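Local coordinates for protein sorbitol dehydrogenase (Gluconobacter oxydans, PDB 5ITG) that probably oxidises the polyol D-sorbitol to L-sorbose, using an NADP cofactor held by a Rossmann-type domain, at residues Y292-M297 with V338-K343; M297-H302 with V357-F361; Y314-D319 with K364-T370. The contacts are given in a common frame with arbitrary orientation. Numbering follows the deposited sequence.

In the fold
The three contacts follow one another through the helical C-terminal mannitol dehydrogenase domain, with helix 288-312 as their common thread. Contacts 1 and 2 both use that helix and share Met297; their centres lie about 11 Å apart. Contact 3, about 12 Å between centres from contact 2, takes up the chain just beyond the helix: His302 NE2 comes within 3.9 Å of Val317 CG2, and Phe361 O within 3.8 Å of Asp318 CB. Contacts 1 and 3 do not meet, their centres being about 23 Å apart and their nearest atoms about 11 Å. In each, helix 288-312 or the chain just after it meets chain 41 to 55 residues further on. The crystal is substrate-free.

Contact 1: Y292-M297 with V338-K343; sequences YVKIRM and VIPTLK
Segment 292-297 is helical, part of helix 288-312, and widens into a pi-type turn at 294-297. Segment 338-343 leaves the C-terminal end of helix 324-338 through a short 3-10 turn at Ile339-Pro340 and then extends at Leu342 and Lys343. The CA atoms pair as Val293 with Leu342 (7.2 Å) and Met297 with Val338 (7.0 Å).

Arg296, rotamer m, t, p for its first three angles, carries the polar chemistry. Arg296 NH1 donates to the backbone O of Thr341 (2.8 Å, 159°), while Arg296 NH2 donates to Thr341 OG1 (2.8 Å) and, weakly, to Thr341 O (3.3 Å). NH2 is also hydrogen-bonded to Thr388 OG1 on helix 377-394. Thr341 OG1, with chi1 at p, is in turn hydrogen-bonded to Asp337 O, and Thr341 N closes the turn onto Val338 O (2.8 Å).

Apolar groups fill the rest. Val338 CG1 lies over one face of the guanidinium and reaches Met297 CG at 3.7 Å; the selenomethionine Met297 sets SE 3.6 Å from Leu342 CD2 and CE 4.0 Å from Ile339 CG1. Val293 CG2 is 4.2 Å from Leu342 CD2. Arg296 thus bonds both carbonyl and hydroxyl of Thr341, tying the turn after helix 324-338 to helix 288-312. Arg296 NE is hydrogen-bonded outside the two segments, and the side chain also touches Glu387 of helix 377-394; between these segments, the arginine's bonds are to neutral oxygens.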
# COMPACT_ATOMS: atom_id res chain seq x y z
N TYR A 292 4.74 6.71 -10.08
CA TYR A 292 4.50 8.14 -10.15
C TYR A 292 3.09 8.50 -10.58
O TYR A 292 2.60 9.56 -10.22
CB TYR A 292 5.56 8.82 -11.04
CG TYR A 292 6.84 9.01 -10.25
CD1 TYR A 292 6.83 9.70 -9.04
CD2 TYR A 292 8.04 8.43 -10.66
CE1 TYR A 292 7.97 9.80 -8.24
CE2 TYR A 292 9.20 8.52 -9.87
CZ TYR A 292 9.15 9.21 -8.65
OH TYR A 292 10.26 9.27 -7.84
N VAL A 293 2.42 7.62 -11.33
CA VAL A 293 1.04 7.89 -11.69
C VAL A 293 0.23 7.86 -10.38
O VAL A 293 -0.58 8.74 -10.11
CB VAL A 293 0.46 6.80 -12.62
CG1 VAL A 293 -1.07 6.99 -12.75
CG2 VAL A 293 1.11 6.90 -14.00
N LYS A 294 0.48 6.84 -9.57
CA LYS A 294 -0.22 6.70 -8.30
C LYS A 294 0.09 7.87 -7.37
O LYS A 294 -0.80 8.47 -6.76
CB LYS A 294 0.17 5.39 -7.63
CG LYS A 294 -0.66 5.05 -6.41
CD LYS A 294 -0.18 3.75 -5.79
CE LYS A 294 -0.74 3.56 -4.40
NZ LYS A 294 -0.02 2.46 -3.69
N ILE A 295 1.37 8.21 -7.27
CA ILE A 295 1.80 9.32 -6.42
C ILE A 295 1.24 10.67 -6.86
O ILE A 295 0.67 11.42 -6.05
CB ILE A 295 3.35 9.42 -6.40
CG1 ILE A 295 3.94 8.24 -5.62
CG2 ILE A 295 3.80 10.74 -5.78
CD1 ILE A 295 5.44 8.13 -5.76
N ARG A 296 1.37 10.98 -8.15
CA ARG A 296 0.95 12.28 -8.64
C ARG A 296 -0.51 12.49 -9.00
O ARG A 296 -0.94 13.63 -9.21
CB ARG A 296 1.85 12.68 -9.82
CG ARG A 296 3.34 12.78 -9.44
CD ARG A 296 4.19 13.21 -10.63
NE ARG A 296 3.71 14.47 -11.17
CZ ARG A 296 3.89 14.87 -12.42
NH1 ARG A 296 4.56 14.12 -13.29
NH2 ARG A 296 3.39 16.04 -12.82
N MSE A 297 -1.27 11.40 -9.08
CA MSE A 297 -2.70 11.50 -9.37
C MSE A 297 -3.56 11.03 -8.18
O MSE A 297 -4.41 11.78 -7.72
CB MSE A 297 -3.06 10.70 -10.63
CG MSE A 297 -2.54 11.35 -11.91
SE MSE A 297 -3.22 10.47 -13.48
CE MSE A 297 -5.05 11.11 -13.38
N VAL A 338 -1.71 17.96 -13.83
CA VAL A 338 -0.98 16.71 -13.71
C VAL A 338 -0.87 15.89 -14.99
O VAL A 338 0.24 15.61 -15.45
CB VAL A 338 -1.60 15.82 -12.61
CG1 VAL A 338 -0.75 14.55 -12.41
CG2 VAL A 338 -1.69 16.60 -11.29
N ILE A 339 -2.00 15.51 -15.57
CA ILE A 339 -1.99 14.71 -16.79
C ILE A 339 -1.08 15.25 -17.91
O ILE A 339 -0.36 14.47 -18.55
CB ILE A 339 -3.44 14.49 -17.34
CG1 ILE A 339 -4.17 13.49 -16.43
CG2 ILE A 339 -3.40 13.94 -18.76
CD1 ILE A 339 -5.63 13.24 -16.82
N PRO A 340 -1.09 16.57 -18.15
CA PRO A 340 -0.22 17.10 -19.22
C PRO A 340 1.27 17.02 -18.90
O PRO A 340 2.10 17.15 -19.79
CB PRO A 340 -0.71 18.54 -19.38
CG PRO A 340 -2.16 18.47 -18.89
CD PRO A 340 -2.03 17.59 -17.68
N THR A 341 1.61 16.80 -17.63
CA THR A 341 3.03 16.73 -17.25
C THR A 341 3.38 15.39 -16.60
O THR A 341 4.34 15.29 -15.84
CB THR A 341 3.40 17.88 -16.29
OG1 THR A 341 2.74 17.69 -15.02
CG2 THR A 341 2.95 19.22 -16.87
N LEU A 342 2.60 14.36 -16.93
CA LEU A 342 2.79 13.02 -16.38
C LEU A 342 2.98 11.98 -17.48
O LEU A 342 2.15 11.87 -18.38
CB LEU A 342 1.58 12.62 -15.53
CG LEU A 342 1.59 11.22 -14.92
CD1 LEU A 342 2.81 11.07 -14.01
CD2 LEU A 342 0.30 10.98 -14.13
N LYS A 343 4.07 11.21 -17.41
CA LYS A 343 4.33 10.20 -18.42
C LYS A 343 3.33 9.05 -18.24
O LYS A 343 3.10 8.56 -17.14
CB LYS A 343 5.76 9.68 -18.30
CG LYS A 343 6.13 8.60 -19.30
CD LYS A 343 7.62 8.26 -19.18
CE LYS A 343 7.99 7.06 -20.05
NZ LYS A 343 7.71 7.30 -21.49

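Contact 2: M297-H302 with V357-F361; sequences MLNAGH and VISRF
This is a buried helix-to-helix packing contact within the C-terminal domain, joining the middle of helix 288-312 to the last turn of helix 350-361. The two short axes run in broadly the same direction, 53° apart (signed crossing angle -53°), and approach to 10.7 Å. Leu298 faces Val357 (CA-CA 5.8 Å) and, one turn on, His302 faces Phe361 (8.1 Å). The first helix is pi-widened at 297-299.

Phe361, chi1 at m, buries the most surface here. Its ring makes an offset stack with the His302 ring, centroids 4.2 Å apart and planes at 16°; His302 reaches it with chi1 at -132°, between wells. The ring edge meets backbone: Phe361 CZ is 3.6 Å from Leu298 O, and Phe361 CE2 is 4.0 Å from C of Gly301. Leu298, rotamer t, p, puts CD1 3.6 Å from Val357 CG2 and 3.8 Å from Phe361 CE1. Leu298 CD2 touches Arg360 NH1 at 3.6 Å. Between these segments the contact is van der Waals packing and the ring stack, without hydrogen bonds; the charge of Arg360 is met by salt bridges to Glu258 and Asp229.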
# COMPACT_ATOMS: atom_id res chain seq x y z
N MSE A 297 -1.27 11.40 -9.08
CA MSE A 297 -2.70 11.50 -9.37
C MSE A 297 -3.56 11.03 -8.18
O MSE A 297 -4.41 11.78 -7.72
CB MSE A 297 -3.06 10.70 -10.63
CG MSE A 297 -2.54 11.35 -11.91
SE MSE A 297 -3.22 10.47 -13.48
CE MSE A 297 -5.05 11.11 -13.38
N LEU A 298 -3.33 9.82 -7.68
CA LEU A 298 -4.13 9.33 -6.55
C LEU A 298 -3.78 10.02 -5.24
O LEU A 298 -4.65 10.62 -4.59
CB LEU A 298 -3.97 7.81 -6.38
CG LEU A 298 -4.78 7.20 -5.21
CD1 LEU A 298 -6.25 7.18 -5.57
CD2 LEU A 298 -4.30 5.79 -4.91
N ASN A 299 -2.51 9.95 -4.84
CA ASN A 299 -2.07 10.57 -3.59
C ASN A 299 -2.18 12.09 -3.64
O ASN A 299 -2.68 12.72 -2.70
CB ASN A 299 -0.62 10.15 -3.28
CG ASN A 299 -0.45 8.64 -3.19
OD1 ASN A 299 -1.37 7.92 -2.79
ND2 ASN A 299 0.73 8.15 -3.55
N ALA A 300 -1.72 12.68 -4.73
CA ALA A 300 -1.79 14.13 -4.92
C ALA A 300 -3.25 14.57 -4.93
O ALA A 300 -3.59 15.62 -4.37
CB ALA A 300 -1.12 14.52 -6.25
N GLY A 301 -4.09 13.78 -5.58
CA GLY A 301 -5.51 14.12 -5.66
C GLY A 301 -6.19 14.02 -4.30
O GLY A 301 -7.09 14.80 -3.99
N HIS A 302 -5.75 13.06 -3.50
CA HIS A 302 -6.32 12.86 -2.18
C HIS A 302 -6.15 14.13 -1.34
O HIS A 302 -7.10 14.58 -0.71
CB HIS A 302 -5.65 11.66 -1.49
CG HIS A 302 -6.62 10.71 -0.87
ND1 HIS A 302 -6.29 9.41 -0.55
CD2 HIS A 302 -7.92 10.86 -0.52
CE1 HIS A 302 -7.34 8.80 -0.04
NE2 HIS A 302 -8.35 9.65 -0.01
N VAL A 357 -9.78 7.27 -9.70
CA VAL A 357 -9.46 8.00 -8.47
C VAL A 357 -10.74 8.61 -7.92
O VAL A 357 -11.06 8.45 -6.74
CB VAL A 357 -8.41 9.11 -8.74
CG1 VAL A 357 -8.41 10.13 -7.61
CG2 VAL A 357 -7.02 8.46 -8.87
N ILE A 358 -11.50 9.27 -8.79
CA ILE A 358 -12.75 9.91 -8.40
C ILE A 358 -13.75 8.88 -7.85
O ILE A 358 -14.33 9.07 -6.78
CB ILE A 358 -13.39 10.63 -9.60
CG1 ILE A 358 -12.43 11.70 -10.13
CG2 ILE A 358 -14.73 11.24 -9.19
CD1 ILE A 358 -12.02 12.71 -9.11
N SER A 359 -13.94 7.79 -8.58
CA SER A 359 -14.87 6.74 -8.17
C SER A 359 -14.51 6.12 -6.83
O SER A 359 -15.38 5.88 -5.98
CB SER A 359 -14.93 5.65 -9.25
OG SER A 359 -15.76 4.58 -8.82
N ARG A 360 -13.22 5.86 -6.63
CA ARG A 360 -12.76 5.26 -5.39
C ARG A 360 -13.02 6.15 -4.20
O ARG A 360 -13.45 5.68 -3.14
CB ARG A 360 -11.28 4.92 -5.50
CG ARG A 360 -11.00 3.81 -6.51
CD ARG A 360 -9.52 3.55 -6.67
NE ARG A 360 -8.92 2.98 -5.46
CZ ARG A 360 -7.60 2.95 -5.24
NH1 ARG A 360 -6.77 3.45 -6.14
NH2 ARG A 360 -7.12 2.41 -4.13
N PHE A 361 -12.75 7.45 -4.36
CA PHE A 361 -12.97 8.40 -3.27
C PHE A 361 -14.46 8.46 -2.90
O PHE A 361 -14.81 8.84 -1.79
CB PHE A 361 -12.48 9.81 -3.67
CG PHE A 361 -10.97 9.94 -3.80
CD1 PHE A 361 -10.12 8.93 -3.36
CD2 PHE A 361 -10.41 11.10 -4.34
CE1 PHE A 361 -8.72 9.07 -3.46
CE2 PHE A 361 -9.02 11.25 -4.45
CZ PHE A 361 -8.17 10.24 -4.01

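Contact 3: Y314-D319 with K364-T370; sequences YENVDD and KAMSDQT
Asp318, at the start of helix 317-320 with chi1 at p, spends its carboxylate on two partners: OD2 forms a salt bridge with Lys364 NZ (2.6 Å) and OD1 accepts from Ser367 OG (2.7 Å). Next come the backbones, antiparallel through a single bridge in which Asn316 and Gln369 are a non-hydrogen-bonded pair (CA-CA 4.2 Å). It is flanked by Val317 N to Asp368 O (2.9 Å) and Thr370 N to Glu315 O (2.9 Å), with Asn316 CA 3.3 Å from Asp368 O. Thr370 OG1 adds a bond to Tyr314 O (2.8 Å), and Gln369 NE2 one to Asn316 OD1 (3.0 Å).

Asn316 and Gln369 occupy the N-cap positions of helices 317-320 and 370-374, Asn316 without a capping bond from its side chain, so the bridge joins two helix starts. Thr370 CG2 packs 3.6 Å from C of Asn316. Beyond the pair, Asp368 forms a salt bridge with Arg372 in helix 370-374, while Val317 rests on Leu305 and Cys306, and Thr370 on Ile310, of helix 288-312.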
# COMPACT_ATOMS: atom_id res chain seq x y z
N TYR A 314 -15.77 19.26 6.04
CA TYR A 314 -16.09 17.87 5.75
C TYR A 314 -15.23 16.95 6.60
O TYR A 314 -14.01 17.10 6.66
CB TYR A 314 -15.86 17.58 4.27
CG TYR A 314 -16.88 18.22 3.37
CD1 TYR A 314 -18.24 17.97 3.54
CD2 TYR A 314 -16.49 19.07 2.33
CE1 TYR A 314 -19.19 18.55 2.70
CE2 TYR A 314 -17.42 19.66 1.50
CZ TYR A 314 -18.77 19.39 1.69
OH TYR A 314 -19.70 19.96 0.86
N GLU A 315 -15.88 15.99 7.25
CA GLU A 315 -15.17 15.04 8.11
C GLU A 315 -14.60 13.84 7.37
O GLU A 315 -13.55 13.32 7.74
CB GLU A 315 -16.11 14.54 9.21
CG GLU A 315 -15.45 13.53 10.14
CD GLU A 315 -16.41 12.97 11.17
OE1 GLU A 315 -17.01 13.77 11.92
OE2 GLU A 315 -16.58 11.73 11.21
N ASN A 316 -15.28 13.39 6.32
CA ASN A 316 -14.81 12.23 5.58
C ASN A 316 -14.59 12.52 4.11
O ASN A 316 -15.21 13.43 3.54
CB ASN A 316 -15.79 11.07 5.73
CG ASN A 316 -15.99 10.67 7.17
OD1 ASN A 316 -15.03 10.47 7.91
ND2 ASN A 316 -17.25 10.53 7.58
N VAL A 317 -13.73 11.73 3.49
CA VAL A 317 -13.42 11.90 2.09
C VAL A 317 -14.66 11.80 1.20
O VAL A 317 -14.83 12.60 0.28
CB VAL A 317 -12.38 10.85 1.61
CG1 VAL A 317 -12.11 11.02 0.12
CG2 VAL A 317 -11.08 11.01 2.39
N ASP A 318 -15.53 10.83 1.47
CA ASP A 318 -16.71 10.65 0.65
C ASP A 318 -17.68 11.83 0.71
O ASP A 318 -18.45 12.04 -0.21
CB ASP A 318 -17.41 9.33 0.99
CG ASP A 318 -18.13 9.35 2.32
OD1 ASP A 318 -17.61 9.94 3.29
OD2 ASP A 318 -19.22 8.74 2.41
N ASP A 319 -17.63 12.61 1.79
CA ASP A 319 -18.48 13.80 1.91
C ASP A 319 -17.87 14.90 1.04
O ASP A 319 -18.58 15.65 0.37
CB ASP A 319 -18.53 14.33 3.35
CG ASP A 319 -18.96 13.29 4.36
OD1 ASP A 319 -20.00 12.64 4.16
OD2 ASP A 319 -18.24 13.14 5.37
N LYS A 364 -18.31 4.97 -0.20
CA LYS A 364 -18.63 5.25 1.19
C LYS A 364 -18.11 4.22 2.19
O LYS A 364 -17.67 4.59 3.29
CB LYS A 364 -20.15 5.44 1.35
CG LYS A 364 -20.70 6.60 0.52
CD LYS A 364 -22.15 6.94 0.86
CE LYS A 364 -22.26 7.67 2.20
NZ LYS A 364 -21.75 9.08 2.14
N ALA A 365 -18.12 2.95 1.83
CA ALA A 365 -17.64 1.91 2.75
C ALA A 365 -16.15 2.07 3.06
O ALA A 365 -15.69 1.66 4.13
CB ALA A 365 -17.90 0.53 2.15
N MSE A 366 -15.40 2.66 2.14
CA MSE A 366 -13.95 2.84 2.30
C MSE A 366 -13.57 4.19 2.90
O MSE A 366 -12.50 4.33 3.48
CB MSE A 366 -13.24 2.71 0.95
CG MSE A 366 -13.43 1.38 0.26
SE MSE A 366 -12.71 -0.08 1.28
CE MSE A 366 -14.36 -1.00 1.68
N SER A 367 -14.44 5.17 2.72
CA SER A 367 -14.18 6.52 3.20
C SER A 367 -13.38 6.65 4.50
O SER A 367 -13.70 6.06 5.52
CB SER A 367 -15.50 7.29 3.35
OG SER A 367 -15.24 8.66 3.60
N ASP A 368 -12.33 7.45 4.42
CA ASP A 368 -11.46 7.71 5.55
C ASP A 368 -11.74 9.14 5.99
O ASP A 368 -12.53 9.84 5.35
CB ASP A 368 -10.00 7.55 5.12
CG ASP A 368 -9.02 7.78 6.25
OD1 ASP A 368 -9.29 7.31 7.38
OD2 ASP A 368 -7.97 8.41 6.02
N GLN A 369 -11.12 9.57 7.09
CA GLN A 369 -11.33 10.92 7.58
C GLN A 369 -10.40 11.89 6.85
O GLN A 369 -9.25 11.57 6.57
CB GLN A 369 -11.06 11.00 9.09
CG GLN A 369 -12.11 10.30 9.95
CD GLN A 369 -12.19 8.81 9.67
OE1 GLN A 369 -11.19 8.09 9.78
NE2 GLN A 369 -13.38 8.33 9.32
N THR A 370 -10.92 13.07 6.54
CA THR A 370 -10.15 14.09 5.85
C THR A 370 -8.93 14.49 6.67
O THR A 370 -7.84 14.65 6.14
CB THR A 370 -11.01 15.32 5.58
OG1 THR A 370 -11.61 15.76 6.80
CG2 THR A 370 -12.09 15.00 4.56